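Local coordinates for nitroreductase family protein (Sphingopyxis sp., PDB 7DP1) that probably reduces nitro groups of dinitroaniline herbicides, using NADPH as electron donor and a bound flavin mononucleotide as its redox cofactor, at residues A[38-43]-A[162-167]; A[54-59]-A[187-192]; A[83-88]-A[149-154]; A[135-140]-A[176-181]. The protein carries 1 engineered substitution. All blocks are in the same frame, centred on the assembly; numbering follows the deposited sequence.

Interaction 1: A[38-43]-A[162-167]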
loop_
_atom_site.group_PDB
_atom_site.type_symbol
_atom_site.label_atom_id
_atom_site.label_comp_id
_atom_site.label_asym_id
_atom_site.label_seq_id
_atom_site.Cartn_x
_atom_site.Cartn_y
_atom_site.Cartn_z
ATOM N N PHE A 38 14.961 2.798 5.245
ATOM C CA PHE A 38 13.894 2.529 6.194
ATOM C C PHE A 38 13.458 3.732 7.077
ATOM O O PHE A 38 12.269 3.844 7.368
ATOM C CB PHE A 38 14.315 1.346 7.070
ATOM C CG PHE A 38 14.413 0.026 6.323
ATOM C CD1 PHE A 38 13.596 -0.256 5.228
ATOM C CD2 PHE A 38 15.325 -0.935 6.729
ATOM C CE1 PHE A 38 13.691 -1.493 4.572
ATOM C CE2 PHE A 38 15.426 -2.168 6.089
ATOM C CZ PHE A 38 14.618 -2.455 5.015
ATOM N N GLU A 39 14.364 4.639 7.490
ATOM C CA GLU A 39 13.900 5.801 8.305
ATOM C C GLU A 39 13.007 6.696 7.484
ATOM O O GLU A 39 12.055 7.270 8.017
ATOM C CB GLU A 39 15.007 6.688 8.887
ATOM C CG GLU A 39 16.012 5.978 9.656
ATOM C CD GLU A 39 17.141 5.756 8.737
ATOM O OE1 GLU A 39 16.849 5.807 7.523
ATOM O OE2 GLU A 39 18.305 5.517 9.137
ATOM N N ILE A 40 13.321 6.839 6.193
ATOM C CA ILE A 40 12.495 7.675 5.307
ATOM C C ILE A 40 11.173 6.993 4.987
ATOM O O ILE A 40 10.124 7.646 4.966
ATOM C CB ILE A 40 13.208 8.001 3.988
ATOM C CG1 ILE A 40 14.600 8.597 4.245
ATOM C CG2 ILE A 40 12.374 8.981 3.194
ATOM C CD1 ILE A 40 15.375 8.888 2.982
ATOM N N ALA A 41 11.206 5.681 4.753
ATOM C CA ALA A 41 9.978 4.930 4.463
ATOM C C ALA A 41 8.995 4.984 5.631
ATOM O O ALA A 41 7.795 4.851 5.456
ATOM C CB ALA A 41 10.306 3.472 4.132
ATOM N N GLN A 42 9.519 5.171 6.836
ATOM C CA GLN A 42 8.666 5.232 8.013
ATOM C C GLN A 42 7.753 6.463 7.926
ATOM O O GLN A 42 6.755 6.541 8.633
ATOM C CB GLN A 42 9.503 5.264 9.296
ATOM C CG GLN A 42 8.725 4.917 10.588
ATOM C CD GLN A 42 8.239 3.454 10.626
ATOM O OE1 GLN A 42 8.772 2.578 9.918
ATOM N NE2 GLN A 42 7.219 3.187 11.461
ATOM N N ARG A 43 8.075 7.411 7.046
ATOM C CA ARG A 43 7.194 8.582 6.871
ATOM C C ARG A 43 5.939 8.236 6.095
ATOM O O ARG A 43 5.113 9.104 5.823
ATOM C CB ARG A 43 7.911 9.727 6.149
ATOM C CG ARG A 43 9.180 10.221 6.875
ATOM C CD ARG A 43 8.913 10.601 8.331
ATOM N NE ARG A 43 7.814 11.553 8.471
ATOM C CZ ARG A 43 7.487 12.160 9.605
ATOM N NH1 ARG A 43 8.228 11.976 10.690
ATOM N NH2 ARG A 43 6.451 12.995 9.639
ATOM N N MET A 162 10.095 0.296 -1.864
ATOM C CA MET A 162 10.435 -0.095 -3.221
ATOM C C MET A 162 10.848 1.115 -4.073
ATOM O O MET A 162 11.771 1.045 -4.877
ATOM C CB MET A 162 9.244 -0.819 -3.845
ATOM C CG MET A 162 9.004 -2.193 -3.210
ATOM S SD MET A 162 7.741 -3.079 -4.121
ATOM C CE MET A 162 6.277 -2.345 -3.418
ATOM N N LEU A 163 10.148 2.234 -3.898
ATOM C CA LEU A 163 10.527 3.447 -4.617
ATOM C C LEU A 163 11.861 4.012 -4.153
ATOM O O LEU A 163 12.654 4.448 -4.978
ATOM C CB LEU A 163 9.442 4.505 -4.467
ATOM C CG LEU A 163 8.152 4.118 -5.194
ATOM C CD1 LEU A 163 7.079 5.153 -4.953
ATOM C CD2 LEU A 163 8.469 3.994 -6.674
ATOM N N LEU A 164 12.113 3.988 -2.841
ATOM C CA LEU A 164 13.388 4.485 -2.310
ATOM C C LEU A 164 14.577 3.663 -2.806
ATOM O O LEU A 164 15.672 4.196 -3.022
ATOM C CB LEU A 164 13.373 4.467 -0.782
ATOM C CG LEU A 164 12.499 5.565 -0.175
ATOM C CD1 LEU A 164 12.141 5.280 1.306
ATOM C CD2 LEU A 164 13.179 6.902 -0.324
ATOM N N LEU A 165 14.361 2.362 -2.966
ATOM C CA LEU A 165 15.406 1.482 -3.467
ATOM C C LEU A 165 15.812 1.898 -4.865
ATOM O O LEU A 165 16.989 2.104 -5.153
ATOM C CB LEU A 165 14.921 0.029 -3.469
ATOM C CG LEU A 165 14.817 -0.642 -2.097
ATOM C CD1 LEU A 165 14.170 -2.015 -2.231
ATOM C CD2 LEU A 165 16.211 -0.757 -1.456
ATOM N N VAL A 166 14.807 2.029 -5.727
ATOM C CA VAL A 166 14.992 2.437 -7.116
ATOM C C VAL A 166 15.746 3.750 -7.197
ATOM O O VAL A 166 16.699 3.896 -7.991
ATOM C CB VAL A 166 13.632 2.574 -7.826
ATOM C CG1 VAL A 166 13.753 3.404 -9.090
ATOM C CG2 VAL A 166 13.059 1.191 -8.128
ATOM N N GLU A 167 15.327 4.695 -6.365
ATOM C CA GLU A 167 15.986 5.998 -6.267
ATOM C C GLU A 167 17.464 5.862 -5.912
ATOM O O GLU A 167 18.289 6.662 -6.361
ATOM C CB GLU A 167 15.291 6.874 -5.223
ATOM C CG GLU A 167 15.873 8.279 -5.084
ATOM C CD GLU A 167 15.261 9.059 -3.931
ATOM O OE1 GLU A 167 15.215 8.515 -2.809
ATOM O OE2 GLU A 167 14.837 10.219 -4.140
#

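Interaction 2: A[54-59]-A[187-192]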
loop_
_atom_site.group_PDB
_atom_site.type_symbol
_atom_site.label_atom_id
_atom_site.label_comp_id
_atom_site.label_asym_id
_atom_site.label_seq_id
_atom_site.Cartn_x
_atom_site.Cartn_y
_atom_site.Cartn_z
ATOM N N GLN A 54 5.877 -4.331 10.315
ATOM C CA GLN A 54 7.084 -4.818 11.004
ATOM C C GLN A 54 7.893 -5.627 10.012
ATOM O O GLN A 54 7.328 -6.359 9.208
ATOM C CB GLN A 54 6.733 -5.672 12.224
ATOM C CG GLN A 54 6.237 -4.880 13.415
ATOM C CD GLN A 54 5.776 -5.773 14.553
ATOM O OE1 GLN A 54 4.582 -6.012 14.733
ATOM N NE2 GLN A 54 6.727 -6.292 15.309
ATOM N N ALA A 55 9.210 -5.528 10.069
ATOM C CA ALA A 55 9.996 -6.233 9.073
ATOM C C ALA A 55 11.181 -6.940 9.673
ATOM O O ALA A 55 11.871 -6.402 10.528
ATOM C CB ALA A 55 10.466 -5.278 7.987
ATOM N N THR A 56 11.411 -8.155 9.194
ATOM C CA THR A 56 12.612 -8.892 9.514
ATOM C C THR A 56 13.484 -9.005 8.265
ATOM O O THR A 56 13.125 -9.669 7.290
ATOM C CB THR A 56 12.274 -10.270 10.069
ATOM O OG1 THR A 56 11.506 -10.089 11.264
ATOM C CG2 THR A 56 13.556 -11.064 10.394
ATOM N N VAL A 57 14.620 -8.318 8.293
ATOM C CA VAL A 57 15.531 -8.300 7.155
ATOM C C VAL A 57 16.615 -9.326 7.329
ATOM O O VAL A 57 17.395 -9.256 8.292
ATOM C CB VAL A 57 16.162 -6.921 6.983
ATOM C CG1 VAL A 57 17.078 -6.898 5.776
ATOM C CG2 VAL A 57 15.045 -5.860 6.859
ATOM N N VAL A 58 16.692 -10.271 6.393
ATOM C CA VAL A 58 17.699 -11.319 6.520
ATOM C C VAL A 58 18.703 -11.337 5.370
ATOM O O VAL A 58 18.414 -10.893 4.261
ATOM C CB VAL A 58 17.045 -12.713 6.644
ATOM C CG1 VAL A 58 16.134 -12.759 7.859
ATOM C CG2 VAL A 58 16.287 -13.077 5.373
ATOM N N THR A 59 19.908 -11.817 5.669
ATOM C CA THR A 59 20.950 -11.957 4.666
ATOM C C THR A 59 21.927 -13.069 5.080
ATOM O O THR A 59 21.827 -13.622 6.184
ATOM C CB THR A 59 21.725 -10.647 4.457
ATOM O OG1 THR A 59 22.514 -10.742 3.260
ATOM C CG2 THR A 59 22.655 -10.389 5.653
ATOM N N ALA A 187 8.851 -19.577 11.835
ATOM C CA ALA A 187 9.699 -20.379 12.702
ATOM C C ALA A 187 11.184 -20.041 12.518
ATOM O O ALA A 187 11.890 -19.777 13.495
ATOM C CB ALA A 187 9.461 -21.869 12.457
ATOM N N GLU A 188 11.653 -20.007 11.273
ATOM C CA GLU A 188 13.081 -19.806 11.013
ATOM C C GLU A 188 13.561 -18.409 11.387
ATOM O O GLU A 188 14.747 -18.196 11.658
ATOM C CB GLU A 188 13.402 -20.099 9.552
ATOM C CG GLU A 188 13.321 -21.575 9.233
ATOM C CD GLU A 188 14.245 -22.411 10.115
ATOM O OE1 GLU A 188 15.356 -21.932 10.429
ATOM O OE2 GLU A 188 13.859 -23.542 10.493
ATOM N N LEU A 189 12.627 -17.473 11.407
ATOM C CA LEU A 189 12.903 -16.096 11.771
ATOM C C LEU A 189 12.704 -15.935 13.282
ATOM O O LEU A 189 13.041 -14.902 13.868
ATOM C CB LEU A 189 11.968 -15.148 11.019
ATOM C CG LEU A 189 12.056 -15.066 9.485
ATOM C CD1 LEU A 189 11.109 -14.014 8.954
ATOM C CD2 LEU A 189 13.458 -14.835 8.961
ATOM N N GLY A 190 12.127 -16.960 13.901
ATOM C CA GLY A 190 11.829 -16.921 15.320
ATOM C C GLY A 190 10.687 -15.983 15.680
ATOM O O GLY A 190 10.657 -15.450 16.784
ATOM N N LEU A 191 9.736 -15.789 14.769
ATOM C CA LEU A 191 8.560 -14.968 15.080
ATOM C C LEU A 191 7.439 -15.795 15.706
ATOM O O LEU A 191 7.266 -16.977 15.389
ATOM C CB LEU A 191 8.037 -14.264 13.822
ATOM C CG LEU A 191 8.901 -13.152 13.228
ATOM C CD1 LEU A 191 8.375 -12.816 11.859
ATOM C CD2 LEU A 191 8.908 -11.901 14.122
ATOM N N GLY A 192 6.693 -15.172 16.616
ATOM C CA GLY A 192 5.606 -15.841 17.311
ATOM C C GLY A 192 4.397 -16.091 16.427
ATOM O O GLY A 192 4.345 -15.624 15.284
#

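Interaction 3: A[83-88]-A[149-154]. Engineered in segment 83-88: Ala88 (natural residue Tyr).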
loop_
_atom_site.group_PDB
_atom_site.type_symbol
_atom_site.label_atom_id
_atom_site.label_comp_id
_atom_site.label_asym_id
_atom_site.label_seq_id
_atom_site.Cartn_x
_atom_site.Cartn_y
_atom_site.Cartn_z
ATOM N N PRO A 83 -0.409 -22.157 3.999
ATOM C CA PRO A 83 -0.842 -20.817 3.577
ATOM C C PRO A 83 -1.147 -19.931 4.778
ATOM O O PRO A 83 -1.844 -20.401 5.663
ATOM C CB PRO A 83 -2.104 -21.104 2.755
ATOM C CG PRO A 83 -2.007 -22.538 2.396
ATOM C CD PRO A 83 -1.335 -23.206 3.546
ATOM N N GLU A 84 -0.628 -18.699 4.823
ATOM C CA GLU A 84 -0.936 -17.754 5.900
ATOM C C GLU A 84 -2.348 -17.191 5.728
ATOM O O GLU A 84 -3.012 -16.818 6.701
ATOM C CB GLU A 84 0.054 -16.575 5.923
ATOM C CG GLU A 84 1.405 -16.809 6.529
ATOM C CD GLU A 84 1.376 -16.961 8.047
ATOM O OE1 GLU A 84 1.084 -18.078 8.513
ATOM O OE2 GLU A 84 1.655 -15.976 8.772
ATOM N N TYR A 85 -2.780 -17.124 4.473
ATOM C CA TYR A 85 -4.067 -16.542 4.092
ATOM C C TYR A 85 -4.326 -16.897 2.629
ATOM O O TYR A 85 -3.563 -17.649 2.034
ATOM C CB TYR A 85 -4.055 -15.030 4.280
ATOM C CG TYR A 85 -2.881 -14.374 3.581
ATOM C CD1 TYR A 85 -2.955 -14.020 2.234
ATOM C CD2 TYR A 85 -1.691 -14.122 4.261
ATOM C CE1 TYR A 85 -1.874 -13.426 1.588
ATOM C CE2 TYR A 85 -0.609 -13.524 3.622
ATOM C CZ TYR A 85 -0.708 -13.183 2.286
ATOM O OH TYR A 85 0.360 -12.600 1.640
ATOM N N ASP A 86 -5.365 -16.324 2.040
ATOM C CA ASP A 86 -5.640 -16.505 0.614
ATOM C C ASP A 86 -4.857 -15.505 -0.227
ATOM O O ASP A 86 -5.160 -14.297 -0.211
ATOM C CB ASP A 86 -7.129 -16.330 0.343
ATOM C CG ASP A 86 -7.929 -17.534 0.740
ATOM O OD1 ASP A 86 -7.318 -18.562 1.083
ATOM O OD2 ASP A 86 -9.171 -17.451 0.732
ATOM N N ILE A 87 -3.856 -15.992 -0.961
ATOM C CA ILE A 87 -3.010 -15.093 -1.748
ATOM C C ILE A 87 -3.809 -14.527 -2.918
ATOM O O ILE A 87 -3.996 -13.311 -3.038
ATOM C CB ILE A 87 -1.751 -15.811 -2.268
ATOM C CG1 ILE A 87 -0.939 -16.361 -1.090
ATOM C CG2 ILE A 87 -0.907 -14.867 -3.113
ATOM C CD1 ILE A 87 0.428 -16.920 -1.479
ATOM N N ALA A 88 -4.283 -15.410 -3.782
ATOM C CA ALA A 88 -5.250 -15.014 -4.792
ATOM C C ALA A 88 -6.644 -15.172 -4.201
ATOM O O ALA A 88 -6.878 -16.093 -3.422
ATOM C CB ALA A 88 -5.093 -15.841 -6.057
ATOM N N PRO A 149 -7.796 -2.641 6.558
ATOM C CA PRO A 149 -7.196 -1.309 6.421
ATOM C C PRO A 149 -5.738 -1.245 6.913
ATOM O O PRO A 149 -4.972 -0.415 6.427
ATOM C CB PRO A 149 -8.075 -0.434 7.315
ATOM C CG PRO A 149 -8.590 -1.383 8.363
ATOM C CD PRO A 149 -8.856 -2.654 7.588
ATOM N N GLN A 150 -5.370 -2.049 7.912
ATOM C CA GLN A 150 -3.978 -2.025 8.339
ATOM C C GLN A 150 -3.097 -2.698 7.285
ATOM O O GLN A 150 -1.936 -2.344 7.106
ATOM C CB GLN A 150 -3.796 -2.676 9.702
ATOM C CG GLN A 150 -4.227 -1.785 10.855
ATOM C CD GLN A 150 -5.724 -1.732 11.014
ATOM O OE1 GLN A 150 -6.397 -2.755 10.949
ATOM N NE2 GLN A 150 -6.255 -0.541 11.248
ATOM N N TRP A 151 -3.654 -3.678 6.591
ATOM C CA TRP A 151 -2.935 -4.264 5.492
ATOM C C TRP A 151 -2.692 -3.232 4.407
ATOM O O TRP A 151 -1.630 -3.228 3.808
ATOM C CB TRP A 151 -3.682 -5.489 4.948
ATOM C CG TRP A 151 -3.394 -6.689 5.820
ATOM C CD1 TRP A 151 -3.613 -6.791 7.168
ATOM C CD2 TRP A 151 -2.786 -7.921 5.423
ATOM N NE1 TRP A 151 -3.200 -8.015 7.626
ATOM C CE2 TRP A 151 -2.689 -8.729 6.573
ATOM C CE3 TRP A 151 -2.339 -8.427 4.206
ATOM C CZ2 TRP A 151 -2.146 -10.014 6.540
ATOM C CZ3 TRP A 151 -1.803 -9.697 4.173
ATOM C CH2 TRP A 151 -1.710 -10.479 5.335
ATOM N N ALA A 152 -3.639 -2.320 4.180
ATOM C CA ALA A 152 -3.388 -1.278 3.180
ATOM C C ALA A 152 -2.252 -0.359 3.650
ATOM O O ALA A 152 -1.418 0.046 2.841
ATOM C CB ALA A 152 -4.670 -0.474 2.874
ATOM N N ASP A 153 -2.205 -0.068 4.957
ATOM C CA ASP A 153 -1.109 0.702 5.558
ATOM C C ASP A 153 0.228 0.042 5.249
ATOM O O ASP A 153 1.198 0.713 4.938
ATOM C CB ASP A 153 -1.241 0.805 7.086
ATOM C CG ASP A 153 -2.501 1.520 7.551
ATOM O OD1 ASP A 153 -3.080 2.325 6.788
ATOM O OD2 ASP A 153 -2.883 1.295 8.734
ATOM N N MET A 154 0.285 -1.282 5.336
ATOM C CA MET A 154 1.539 -1.968 5.029
ATOM C C MET A 154 1.965 -1.759 3.563
ATOM O O MET A 154 3.164 -1.577 3.270
ATOM C CB MET A 154 1.426 -3.479 5.334
ATOM C CG MET A 154 1.310 -3.799 6.840
ATOM S SD MET A 154 1.601 -5.555 7.227
ATOM C CE MET A 154 0.185 -6.336 6.472
#

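Interaction 4: A[135-140]-A[176-181]. With FMN (flavin mononucleotide), chain C.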
loop_
_atom_site.group_PDB
_atom_site.type_symbol
_atom_site.label_atom_id
_atom_site.label_comp_id
_atom_site.label_asym_id
_atom_site.label_seq_id
_atom_site.Cartn_x
_atom_site.Cartn_y
_atom_site.Cartn_z
ATOM N N PRO A 135 20.554 -10.961 -2.617
ATOM C CA PRO A 135 21.389 -11.168 -1.423
ATOM C C PRO A 135 20.667 -10.873 -0.111
ATOM O O PRO A 135 21.100 -11.343 0.939
ATOM C CB PRO A 135 22.543 -10.186 -1.634
ATOM C CG PRO A 135 21.936 -9.090 -2.434
ATOM C CD PRO A 135 20.957 -9.760 -3.367
ATOM N N VAL A 136 19.584 -10.112 -0.182
ATOM C CA VAL A 136 18.848 -9.659 0.996
ATOM C C VAL A 136 17.371 -9.980 0.841
ATOM O O VAL A 136 16.824 -9.851 -0.252
ATOM C CB VAL A 136 19.028 -8.124 1.217
ATOM C CG1 VAL A 136 18.014 -7.584 2.217
ATOM C CG2 VAL A 136 20.477 -7.795 1.650
ATOM N N MET A 137 16.728 -10.434 1.910
ATOM C CA MET A 137 15.285 -10.673 1.861
ATOM C C MET A 137 14.599 -10.037 3.067
ATOM O O MET A 137 14.975 -10.300 4.214
ATOM C CB MET A 137 14.972 -12.177 1.811
ATOM C CG MET A 137 13.483 -12.505 1.944
ATOM S SD MET A 137 12.513 -11.968 0.496
ATOM C CE MET A 137 13.400 -12.884 -0.779
ATOM N N LEU A 138 13.612 -9.185 2.797
ATOM C CA LEU A 138 12.798 -8.554 3.839
ATOM C C LEU A 138 11.481 -9.271 3.959
ATOM O O LEU A 138 10.735 -9.392 2.977
ATOM C CB LEU A 138 12.551 -7.076 3.521
ATOM C CG LEU A 138 11.619 -6.276 4.431
ATOM C CD1 LEU A 138 12.112 -4.856 4.546
ATOM C CD2 LEU A 138 10.195 -6.267 3.890
ATOM N N PHE A 139 11.153 -9.669 5.174
ATOM C CA PHE A 139 9.863 -10.278 5.435
ATOM C C PHE A 139 9.010 -9.291 6.199
ATOM O O PHE A 139 9.344 -8.882 7.326
ATOM C CB PHE A 139 10.014 -11.578 6.211
ATOM C CG PHE A 139 10.591 -12.695 5.398
ATOM C CD1 PHE A 139 9.821 -13.332 4.444
ATOM C CD2 PHE A 139 11.904 -13.113 5.592
ATOM C CE1 PHE A 139 10.348 -14.371 3.677
ATOM C CE2 PHE A 139 12.441 -14.139 4.839
ATOM C CZ PHE A 139 11.657 -14.788 3.878
ATOM N N LEU A 140 7.913 -8.904 5.560
ATOM C CA LEU A 140 7.003 -7.902 6.104
ATOM C C LEU A 140 5.891 -8.595 6.837
ATOM O O LEU A 140 5.198 -9.436 6.266
ATOM C CB LEU A 140 6.458 -6.999 4.973
ATOM C CG LEU A 140 5.290 -6.041 5.249
ATOM C CD1 LEU A 140 5.544 -5.190 6.472
ATOM C CD2 LEU A 140 5.030 -5.144 4.002
ATOM N N GLU A 176 4.734 -12.665 -2.559
ATOM C CA GLU A 176 3.749 -13.291 -1.684
ATOM C C GLU A 176 3.960 -14.792 -1.586
ATOM O O GLU A 176 3.308 -15.471 -0.787
ATOM C CB GLU A 176 2.343 -13.010 -2.184
ATOM C CG GLU A 176 1.648 -11.934 -1.420
ATOM C CD GLU A 176 0.593 -11.235 -2.261
ATOM O OE1 GLU A 176 0.315 -11.698 -3.393
ATOM O OE2 GLU A 176 0.054 -10.222 -1.778
ATOM N N CYS A 177 4.852 -15.319 -2.416
ATOM C CA CYS A 177 5.070 -16.765 -2.452
ATOM C C CYS A 177 5.482 -17.329 -1.082
ATOM O O CYS A 177 5.174 -18.474 -0.754
ATOM C CB CYS A 177 6.133 -17.107 -3.500
ATOM S SG CYS A 177 7.729 -16.308 -3.196
ATOM N N TRP A 178 6.151 -16.505 -0.279
ATOM C CA TRP A 178 6.602 -16.912 1.054
ATOM C C TRP A 178 5.432 -17.174 2.005
ATOM O O TRP A 178 5.541 -17.973 2.945
ATOM C CB TRP A 178 7.544 -15.842 1.639
ATOM C CG TRP A 178 8.799 -15.691 0.794
ATOM C CD1 TRP A 178 9.065 -14.699 -0.109
ATOM C CD2 TRP A 178 9.912 -16.598 0.733
ATOM N NE1 TRP A 178 10.276 -14.928 -0.715
ATOM C CE2 TRP A 178 10.819 -16.084 -0.211
ATOM C CE3 TRP A 178 10.234 -17.786 1.405
ATOM C CZ2 TRP A 178 12.033 -16.710 -0.503
ATOM C CZ3 TRP A 178 11.442 -18.419 1.108
ATOM C CH2 TRP A 178 12.324 -17.879 0.166
ATOM N N ALA A 179 4.306 -16.506 1.766
ATOM C CA ALA A 179 3.139 -16.719 2.608
ATOM C C ALA A 179 2.555 -18.123 2.417
ATOM O O ALA A 179 1.759 -18.573 3.236
ATOM C CB ALA A 179 2.064 -15.634 2.329
ATOM N N MET A 180 2.955 -18.814 1.349
ATOM C CA MET A 180 2.617 -20.238 1.159
ATOM C C MET A 180 3.192 -21.155 2.231
ATOM O O MET A 180 2.726 -22.278 2.398
ATOM C CB MET A 180 3.078 -20.731 -0.213
ATOM C CG MET A 180 2.226 -20.218 -1.366
ATOM S SD MET A 180 0.660 -21.118 -1.452
ATOM C CE MET A 180 -0.397 -20.131 -0.392
ATOM N N TYR A 181 4.229 -20.693 2.921
ATOM C CA TYR A 181 4.864 -21.491 3.976
ATOM C C TYR A 181 5.098 -20.611 5.191
ATOM O O TYR A 181 6.164 -20.687 5.805
ATOM C CB TYR A 181 6.204 -22.088 3.520
ATOM C CG TYR A 181 6.105 -22.879 2.253
ATOM C CD1 TYR A 181 5.635 -24.190 2.268
ATOM C CD2 TYR A 181 6.450 -22.311 1.033
ATOM C CE1 TYR A 181 5.522 -24.915 1.113
ATOM C CE2 TYR A 181 6.342 -23.037 -0.137
ATOM C CZ TYR A 181 5.875 -24.339 -0.091
ATOM O OH TYR A 181 5.761 -25.074 -1.248
HETATM N N1 FMN C . 6.043 -11.595 -8.324
HETATM C C2 FMN C . 6.533 -12.885 -8.344
HETATM O O2 FMN C . 7.143 -13.302 -9.321
HETATM N N3 FMN C . 6.343 -13.727 -7.272
HETATM C C4 FMN C . 5.664 -13.297 -6.157
HETATM O O4 FMN C . 5.520 -14.072 -5.193
HETATM C C4A FMN C . 5.158 -11.998 -6.144
HETATM N N5 FMN C . 4.464 -11.533 -5.050
HETATM C C5A FMN C . 3.976 -10.241 -5.012
HETATM C C6 FMN C . 3.293 -9.811 -3.878
HETATM C C7 FMN C . 2.791 -8.525 -3.819
HETATM C C7M FMN C . 2.063 -8.034 -2.606
HETATM C C8 FMN C . 2.972 -7.664 -4.891
HETATM C C8M FMN C . 2.425 -6.272 -4.761
HETATM C C9 FMN C . 3.654 -8.088 -6.034
HETATM C C9A FMN C . 4.160 -9.388 -6.101
HETATM N N10 FMN C . 4.844 -9.858 -7.211
HETATM C C10 FMN C . 5.340 -11.153 -7.232
HETATM C "C1'" FMN C . 5.099 -8.981 -8.396
HETATM C "C2'" FMN C . 3.900 -8.772 -9.317
HETATM O "O2'" FMN C . 3.758 -9.886 -10.161
HETATM C "C3'" FMN C . 4.171 -7.531 -10.162
HETATM O "O3'" FMN C . 4.077 -6.422 -9.293
HETATM C "C4'" FMN C . 3.176 -7.318 -11.299
HETATM O "O4'" FMN C . 3.234 -8.325 -12.293
HETATM C "C5'" FMN C . 3.517 -6.007 -11.964
HETATM O "O5'" FMN C . 4.827 -6.112 -12.466
HETATM P P FMN C . 5.861 -4.952 -12.052
HETATM O O1P FMN C . 7.242 -5.368 -12.471
HETATM O O2P FMN C . 5.450 -3.659 -12.735
HETATM O O3P FMN C . 5.790 -4.756 -10.548
#

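Interaction 1: A[38-43]-A[162-167]
Leu164 reaches from helix 148-167 to the last turn of helix 31-41, and its contacts with Ile40 and Ala41 are purely van der Waals. One methyl, CD1, does most of the touching: it lies 3.8 Å from Ala41 CB and 4.0 Å from Ile40 CB, fitting between two consecutive residues. The other, CD2, meets the Ile40 branch methyl CG2 at 4.2 Å. Ile40 presents CG2 because this methyl stands anti to its backbone N, while CG1 (chi1 -53°) lies beside that nitrogen. Against the backbone the approach is closer, Leu164 CD1 coming within 3.6 Å of Ala41 N. The short side chain of alanine permits this, and the forked end of leucine suits a site with two neighbours. Ala41 also packs on Trp157 and Val161, earlier in helix 148-167, and Leu164 on Ile37. Ser12 of the second subunit also packs on Leu164, while Leu165 and Met162 touch strand 171-175.

Interaction 2: A[54-59]-A[187-192]
With CG anti to its carbonyl carbon (chi1 -64°) and an extended chi2, Leu189 points both methyls at strand 54-59; Thr56, at chi1 -61°, offers its methyl CG2 in return and keeps OG1 beside its own backbone N. The shortest approach is between Val58 CG1 and Leu189 CD2, 3.6 Å, where the two side chains cross nearly at right angles. Leu189 CD2 also lies 4.0 Å from Thr56 CG2, and Leu189 CD1 is 4.1 Å from Thr56 CB, as these side chains run past each other in opposite directions. Threonine suits the place doubly: its methyl joins the apolar layer, while OG1, hydrogen-bonded to His141, merely brushes Leu191 CD1 at 4.2 Å. Cutting Leu189 back to an alanine removes the methyls that Val58 CG1 and Thr56 CG2 touch and would probably open a gap between helix end and strand. Gly190, with positive phi (71°), turns the chain out of helix 182-189, and its N bonds to Ala187 O at 2.9 Å. That Schellman motif ends a helix packed on one face of the antiparallel sheet, whose strand 54-59 pairs in parallel with a strand of the second subunit, as expected of the intertwined dimer of the nitroreductase fold.

Interaction 3: A[83-88]-A[149-154]
The indole of Trp151 drives its six-membered edge into one face of the Tyr85 ring, a T-shaped stack with planes at 86° and centroids 5.2 Å apart. Trp151 CH2 leads, 3.7 Å from Tyr85 CE2, with Trp151 CZ3 4.0 Å from the same atom. The CA atoms are 12.4 Å apart, a gap that two large aromatic side chains bridge. Tyr85 CG stands between backbone N and carbonyl carbon (chi1 53°), turning the ring toward helix 148-167. In this nitroreductase fold the stack ties that helix to the loop before helix 96-109, with one bound FMN about 6 Å from the Tyr85 side chain. Tyr85 OH, hydrogen-bonded to Phe198 O, holds the ring's far end. A leucine at Tyr85 would probably leave the Trp151 edge without an aromatic face and Phe198 O without its hydroxyl partner. Met154 CE lies 3.5 Å above one indole plane, toward its rim; Phe198 meets the indole obliquely. Two residues on from Trp151, Asp153 OD1 accepts from Gly47 N at the dimer's other FMN site.

Interaction 4: A[135-140]-A[176-181]
Packed against Phe139 and Met137 of strand 136-143 in the nitroreductase fold, Trp178 sits on a short 3-10 turn whose start, with the residue just before it, binds the flavin through its backbone. From its CB outward, the side chain first meets Phe139: Trp178 CB is 3.8 Å from Phe139 CE1. At Trp178 CG the same Phe139 CE1 comes to 3.5 Å, above the indole face. The planes stand at 90°, an edge-to-face stack in which the rim of the phenyl ring points at the five-membered ring, and Phe139 CZ continues over CD2 and CE3. Cys177 SG lies over the opposite face, so the indole is held between sulfur and phenyl. Farther out, Trp178 NE1 lies 3.7 Å from Met137 CE, while Met137 SD approaches the five-membered ring obliquely, a Met-aromatic contact. Methionine reaches there because its flexible chain bends at chi2 (68°) and chi3. On the six-membered ring, Trp178 CZ2 meets Met137 CE at 4.1 Å. The buried NE1 is not left to these apolar neighbours: it is hydrogen-bonded to Gln175 OE1. Tryptophan thus supplies a broad apolar surface and one polar group right after the two residues whose backbone N atoms bind the flavin. Cys177 N reaches FMN O4 at 3.1 Å, and Glu176 N donates to FMN N5 at 2.7 Å, with an N-H...N angle of 156°.

Overall arrangement
Interactions 1, 2 and 4 are buried, whereas interaction 3, between a loop and helix 148-167, is partly buried. Interactions 1 and 3 use opposite ends of helix 148-167 without touching; interactions 2 and 4 share the sheet, where Val58 N probably bonds to Met137 O and Leu189 packs on Phe139. Phe38 bridges helix 31-41 to both strands, meeting Val57 and Leu138. Chemistry follows place: aliphatic methyls fill the helix-helix and helix-sheet contacts of interactions 1 and 2, while aromatic edge-to-face stacks mark interactions 3 and 4 near FMN. A probable hydrogen bond, Glu84 N to Ala179 O, joins these two. The second subunit borders interactions 1, 2 and 3 and reaches interaction 4 at Glu176 alone.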